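Local coordinates for putative peptidase (Chlamydophila abortus, PDB 3CE2), which probably acts as a zinc-dependent oligopeptidase of the M3B family, degrading a variety of small peptides, at residues Val12-Asp25 with Thr358-Lys370. Sequence-based numbering, arbitrary orientation.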
loop_
_atom_site.group_PDB
_atom_site.type_symbol
_atom_site.label_atom_id
_atom_site.label_comp_id
_atom_site.label_asym_id
_atom_site.label_seq_id
_atom_site.Cartn_x
_atom_site.Cartn_y
_atom_site.Cartn_z
ATOM N N VAL A 12 2.012 18.555 27.156
ATOM C CA VAL A 12 1.470 17.228 26.919
ATOM C C VAL A 12 0.333 16.901 27.887
ATOM O O VAL A 12 0.442 17.156 29.080
ATOM C CB VAL A 12 2.610 16.180 27.049
ATOM C CG1 VAL A 12 2.113 14.766 26.801
ATOM C CG2 VAL A 12 3.762 16.514 26.084
ATOM N N ARG A 13 -0.761 16.338 27.378
ATOM C CA ARG A 13 -1.911 16.015 28.228
ATOM C C ARG A 13 -2.314 14.546 28.171
ATOM O O ARG A 13 -2.063 13.864 27.200
ATOM C CB ARG A 13 -3.108 16.907 27.884
ATOM C CG ARG A 13 -3.353 18.023 28.883
ATOM C CD ARG A 13 -3.478 19.373 28.183
ATOM N NE ARG A 13 -3.723 19.222 26.746
ATOM C CZ ARG A 13 -4.843 19.582 26.128
ATOM N NH1 ARG A 13 -5.834 20.135 26.821
ATOM N NH2 ARG A 13 -4.965 19.391 24.818
ATOM N N PRO A 14 -2.923 14.045 29.240
ATOM C CA PRO A 14 -3.422 12.685 29.125
ATOM C C PRO A 14 -4.771 12.642 28.406
ATOM O O PRO A 14 -5.486 13.651 28.359
ATOM C CB PRO A 14 -3.565 12.219 30.587
ATOM C CG PRO A 14 -3.334 13.473 31.464
ATOM C CD PRO A 14 -3.162 14.651 30.561
ATOM N N ARG A 15 -5.118 11.475 27.872
ATOM C CA ARG A 15 -6.363 11.345 27.142
ATOM C C ARG A 15 -7.523 12.017 27.879
ATOM O O ARG A 15 -8.285 12.770 27.287
ATOM C CB ARG A 15 -6.707 9.877 26.870
ATOM C CG ARG A 15 -7.996 9.704 26.076
ATOM C CD ARG A 15 -7.812 10.257 24.671
ATOM N NE ARG A 15 -8.971 10.073 23.799
ATOM C CZ ARG A 15 -8.979 10.319 22.481
ATOM N NH1 ARG A 15 -7.875 10.724 21.856
ATOM N NH2 ARG A 15 -10.093 10.143 21.775
ATOM N N SER A 16 -7.648 11.750 29.174
ATOM C CA SER A 16 -8.864 12.096 29.902
ATOM C C SER A 16 -9.074 13.600 30.071
ATOM O O SER A 16 -10.162 14.035 30.428
ATOM C CB SER A 16 -8.912 11.375 31.247
ATOM O OG SER A 16 -7.937 11.905 32.124
ATOM N N GLU A 17 -8.045 14.392 29.798
ATOM C CA GLU A 17 -8.177 15.841 29.881
ATOM C C GLU A 17 -8.392 16.481 28.509
ATOM O O GLU A 17 -8.399 17.701 28.382
ATOM C CB GLU A 17 -6.951 16.454 30.582
ATOM C CG GLU A 17 -6.897 16.199 32.115
ATOM C CD GLU A 17 -5.548 16.593 32.769
ATOM O OE1 GLU A 17 -5.328 16.208 33.954
ATOM O OE2 GLU A 17 -4.716 17.284 32.109
ATOM N N ILE A 18 -8.558 15.660 27.478
ATOM C CA ILE A 18 -8.701 16.170 26.115
ATOM C C ILE A 18 -10.172 16.452 25.886
ATOM O O ILE A 18 -11.024 15.630 26.229
ATOM C CB ILE A 18 -8.170 15.164 25.050
ATOM C CG1 ILE A 18 -6.707 14.802 25.333
ATOM C CG2 ILE A 18 -8.264 15.750 23.642
ATOM C CD1 ILE A 18 -5.759 15.984 25.216
ATOM N N SER A 19 -10.472 17.625 25.341
ATOM C CA SER A 19 -11.861 17.999 25.119
ATOM C C SER A 19 -12.410 17.230 23.920
ATOM O O SER A 19 -11.759 17.153 22.875
ATOM C CB SER A 19 -12.011 19.512 24.929
ATOM O OG SER A 19 -11.764 19.887 23.586
ATOM N N PRO A 20 -13.606 16.639 24.082
ATOM C CA PRO A 20 -14.240 15.733 23.111
ATOM C C PRO A 20 -14.505 16.323 21.714
ATOM O O PRO A 20 -14.724 15.566 20.770
ATOM C CB PRO A 20 -15.555 15.352 23.793
ATOM C CG PRO A 20 -15.782 16.423 24.819
ATOM C CD PRO A 20 -14.434 16.827 25.283
ATOM N N GLN A 21 -14.473 17.643 21.575
ATOM C CA GLN A 21 -14.570 18.258 20.250
ATOM C C GLN A 21 -13.276 18.054 19.455
ATOM O O GLN A 21 -13.196 18.316 18.266
ATOM C CB GLN A 21 -14.917 19.752 20.358
ATOM C CG GLN A 21 -14.424 20.423 21.650
ATOM C CD GLN A 21 -14.152 21.920 21.481
ATOM O OE1 GLN A 21 -14.273 22.466 20.381
ATOM N NE2 GLN A 21 -13.768 22.583 22.573
ATOM N N ASP A 22 -12.249 17.566 20.118
ATOM C CA ASP A 22 -11.001 17.324 19.442
ATOM C C ASP A 22 -10.867 15.849 19.080
ATOM O O ASP A 22 -9.919 15.437 18.423
ATOM C CB ASP A 22 -9.857 17.794 20.328
ATOM C CG ASP A 22 -9.760 19.305 20.384
ATOM O OD1 ASP A 22 -10.458 19.973 19.583
ATOM O OD2 ASP A 22 -8.980 19.821 21.216
ATOM N N CYS A 23 -11.855 15.068 19.481
ATOM C CA CYS A 23 -11.785 13.636 19.351
ATOM C C CYS A 23 -12.834 13.096 18.414
ATOM O O CYS A 23 -13.853 13.729 18.171
ATOM C CB CYS A 23 -11.964 12.987 20.724
ATOM S SG CYS A 23 -10.917 13.761 21.928
ATOM N N TRP A 24 -12.569 11.911 17.896
ATOM C CA TRP A 24 -13.546 11.265 17.105
ATOM C C TRP A 24 -14.663 10.825 18.032
ATOM O O TRP A 24 -14.465 10.701 19.249
ATOM C CB TRP A 24 -12.962 10.088 16.318
ATOM C CG TRP A 24 -12.141 9.127 17.087
ATOM C CD1 TRP A 24 -12.265 8.792 18.407
ATOM C CD2 TRP A 24 -11.070 8.334 16.569
ATOM N NE1 TRP A 24 -11.327 7.850 18.743
ATOM C CE2 TRP A 24 -10.576 7.554 17.635
ATOM C CE3 TRP A 24 -10.474 8.214 15.304
ATOM C CZ2 TRP A 24 -9.512 6.663 17.479
ATOM C CZ3 TRP A 24 -9.419 7.324 15.148
ATOM C CH2 TRP A 24 -8.951 6.561 16.229
ATOM N N ASP A 25 -15.840 10.625 17.427
ATOM C CA ASP A 25 -17.043 10.187 18.111
ATOM C C ASP A 25 -17.366 8.768 17.686
ATOM O O ASP A 25 -17.899 8.525 16.593
ATOM C CB ASP A 25 -18.215 11.118 17.791
ATOM C CG ASP A 25 -19.556 10.594 18.328
ATOM O OD1 ASP A 25 -19.581 9.660 19.155
ATOM O OD2 ASP A 25 -20.600 11.125 17.915
ATOM N N THR A 358 -17.640 18.349 11.894
ATOM C CA THR A 358 -18.861 18.197 12.709
ATOM C C THR A 358 -19.327 16.748 12.870
ATOM O O THR A 358 -20.113 16.458 13.752
ATOM C CB THR A 358 -20.053 19.044 12.156
ATOM O OG1 THR A 358 -20.313 18.682 10.797
ATOM C CG2 THR A 358 -19.762 20.551 12.213
ATOM N N GLN A 359 -18.861 15.841 12.018
ATOM C CA GLN A 359 -19.342 14.461 12.038
ATOM C C GLN A 359 -18.540 13.563 12.991
ATOM O O GLN A 359 -18.886 12.390 13.184
ATOM C CB GLN A 359 -19.319 13.874 10.614
ATOM C CG GLN A 359 -20.682 13.744 9.934
ATOM C CD GLN A 359 -21.664 14.845 10.353
ATOM O OE1 GLN A 359 -22.627 14.584 11.081
ATOM N NE2 GLN A 359 -21.418 16.079 9.901
ATOM N N GLY A 360 -17.459 14.097 13.560
ATOM C CA GLY A 360 -16.610 13.321 14.465
ATOM C C GLY A 360 -15.787 12.188 13.857
ATOM O O GLY A 360 -15.589 11.150 14.478
ATOM N N TRP A 361 -15.307 12.374 12.638
ATOM C CA TRP A 361 -14.486 11.359 11.997
ATOM C C TRP A 361 -13.070 11.316 12.596
ATOM O O TRP A 361 -12.447 10.256 12.693
ATOM C CB TRP A 361 -14.364 11.680 10.513
ATOM C CG TRP A 361 -15.591 11.414 9.719
ATOM C CD1 TRP A 361 -16.862 11.227 10.193
ATOM C CD2 TRP A 361 -15.672 11.311 8.297
ATOM N NE1 TRP A 361 -17.720 11.006 9.151
ATOM C CE2 TRP A 361 -17.018 11.057 7.975
ATOM C CE3 TRP A 361 -14.732 11.403 7.265
ATOM C CZ2 TRP A 361 -17.455 10.901 6.660
ATOM C CZ3 TRP A 361 -15.160 11.254 5.960
ATOM C CH2 TRP A 361 -16.510 11.005 5.665
ATOM N N VAL A 362 -12.591 12.489 12.991
ATOM C CA VAL A 362 -11.190 12.725 13.259
ATOM C C VAL A 362 -10.831 12.795 14.721
ATOM O O VAL A 362 -11.387 13.590 15.463
ATOM C CB VAL A 362 -10.806 14.094 12.747
ATOM C CG1 VAL A 362 -9.367 14.080 12.302
ATOM C CG2 VAL A 362 -11.738 14.498 11.624
ATOM N N ASP A 363 -9.865 11.991 15.124
ATOM C CA ASP A 363 -9.148 12.270 16.353
ATOM C C ASP A 363 -7.929 13.146 16.031
ATOM O O ASP A 363 -6.920 12.659 15.535
ATOM C CB ASP A 363 -8.726 10.971 17.017
ATOM C CG ASP A 363 -8.738 11.070 18.515
ATOM O OD1 ASP A 363 -9.836 11.189 19.101
ATOM O OD2 ASP A 363 -7.645 11.034 19.102
ATOM N N LYS A 364 -8.015 14.436 16.317
ATOM C CA LYS A 364 -7.041 15.400 15.775
ATOM C C LYS A 364 -5.592 15.437 16.273
ATOM O O LYS A 364 -4.668 15.631 15.476
ATOM C CB LYS A 364 -7.594 16.822 15.905
ATOM C CG LYS A 364 -8.833 17.057 15.085
ATOM C CD LYS A 364 -9.320 18.471 15.248
ATOM C CE LYS A 364 -10.789 18.546 15.023
ATOM N NZ LYS A 364 -11.361 19.297 16.152
ATOM N N TYR A 365 -5.389 15.343 17.586
ATOM C CA TYR A 365 -4.133 15.822 18.174
ATOM C C TYR A 365 -3.406 14.796 19.020
ATOM O O TYR A 365 -3.975 13.792 19.425
ATOM C CB TYR A 365 -4.398 17.034 19.062
ATOM C CG TYR A 365 -5.004 18.244 18.414
ATOM C CD1 TYR A 365 -4.342 18.931 17.399
ATOM C CD2 TYR A 365 -6.210 18.761 18.876
ATOM C CE1 TYR A 365 -4.907 20.090 16.815
ATOM C CE2 TYR A 365 -6.782 19.918 18.311
ATOM C CZ TYR A 365 -6.128 20.572 17.284
ATOM O OH TYR A 365 -6.710 21.692 16.721
ATOM N N GLU A 366 -2.147 15.082 19.335
ATOM C CA GLU A 366 -1.368 14.179 20.178
ATOM C C GLU A 366 -1.930 14.200 21.575
ATOM O O GLU A 366 -2.358 15.244 22.048
ATOM C CB GLU A 366 0.104 14.601 20.223
ATOM C CG GLU A 366 0.951 13.982 19.131
ATOM C CD GLU A 366 2.283 14.699 18.925
ATOM O OE1 GLU A 366 2.493 15.770 19.539
ATOM O OE2 GLU A 366 3.117 14.192 18.143
ATOM N N ASN A 367 -1.954 13.047 22.232
ATOM C CA ASN A 367 -2.055 13.041 23.681
ATOM C C ASN A 367 -1.185 11.936 24.243
ATOM O O ASN A 367 -0.691 11.079 23.501
ATOM C CB ASN A 367 -3.503 12.948 24.173
ATOM C CG ASN A 367 -4.212 11.673 23.720
ATOM O OD1 ASN A 367 -5.117 11.728 22.880
ATOM N ND2 ASN A 367 -3.815 10.531 24.274
ATOM N N LEU A 368 -0.990 11.949 25.550
ATOM C CA LEU A 368 -0.076 11.014 26.156
ATOM C C LEU A 368 -0.460 9.604 25.727
ATOM O O LEU A 368 -1.591 9.185 25.935
ATOM C CB LEU A 368 -0.118 11.134 27.678
ATOM C CG LEU A 368 0.913 10.246 28.382
ATOM C CD1 LEU A 368 2.316 10.869 28.343
ATOM C CD2 LEU A 368 0.451 9.977 29.790
ATOM N N ASN A 369 0.471 8.897 25.093
ATOM C CA ASN A 369 0.276 7.492 24.740
ATOM C C ASN A 369 -0.747 7.156 23.647
ATOM O O ASN A 369 -1.152 5.988 23.503
ATOM C CB ASN A 369 0.016 6.679 26.000
ATOM C CG ASN A 369 1.236 6.627 26.908
ATOM O OD1 ASN A 369 1.111 6.747 28.116
ATOM N ND2 ASN A 369 2.425 6.468 26.317
ATOM N N LYS A 370 -1.158 8.175 22.885
ATOM C CA LYS A 370 -1.970 7.976 21.702
ATOM C C LYS A 370 -1.119 7.297 20.634
ATOM O O LYS A 370 0.049 7.633 20.499
ATOM C CB LYS A 370 -2.472 9.322 21.185
ATOM C CG LYS A 370 -3.475 9.191 20.019
ATOM C CD LYS A 370 -3.874 10.564 19.516
ATOM C CE LYS A 370 -4.756 10.505 18.295
ATOM N NZ LYS A 370 -5.330 11.864 18.029
#
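R15 meets the carboxylate of D363 end-on in a two-bonded salt bridge, NH1 to OD2 at 2.8 Å and NH2 to OD1 at 2.9 Å, the two flat groups only 24° apart. Extended from the backbone at chi1 (-179°) but bent at chi2 (67°), the arginine also brings NH1 within 3.1 Å of N367 OD1, in the guanidinium plane, while the amide itself is turned steeply to that plane and its ND2 bonds the backbone O of Q96, which helps to set OD1 for R15. D363 is held from further sides: the backbone N of W24 uses the anti lone pair of OD1 at 3.1 Å, and K370 NZ reaches OD2 at 2.7 Å. Four bonds thus grip the buried carboxylate and fix its rotation, and the two cations would be expected to favour its charged form. C23 SG lies over one face of the guanidinium, toward its rim. Backbone bonds follow on both flanks: L368 N to R13 O, K364 N to D22 O, and D25 N to G360 O at 3.0 Å. K364 NZ binds Q21 O, with a long salt bridge to D22 OD1. In the packing, D363 CB sits over the six-membered ring of W24, a CH-pi contact of 3.8 Å to the centroid, while W24 NE1 bonds OE1 of Q96. The D22 carboxylate stands at the edge of the Y365 ring, and I18 packs on N367 CB. Here an N-terminal loop is bound along the edge strand 362-363 of the small mixed sheet, an Arg-Asp-Lys salt-bridge network at its heart, joining the N-terminal region to the peptidase M3 portion that carries the HExxH zinc site.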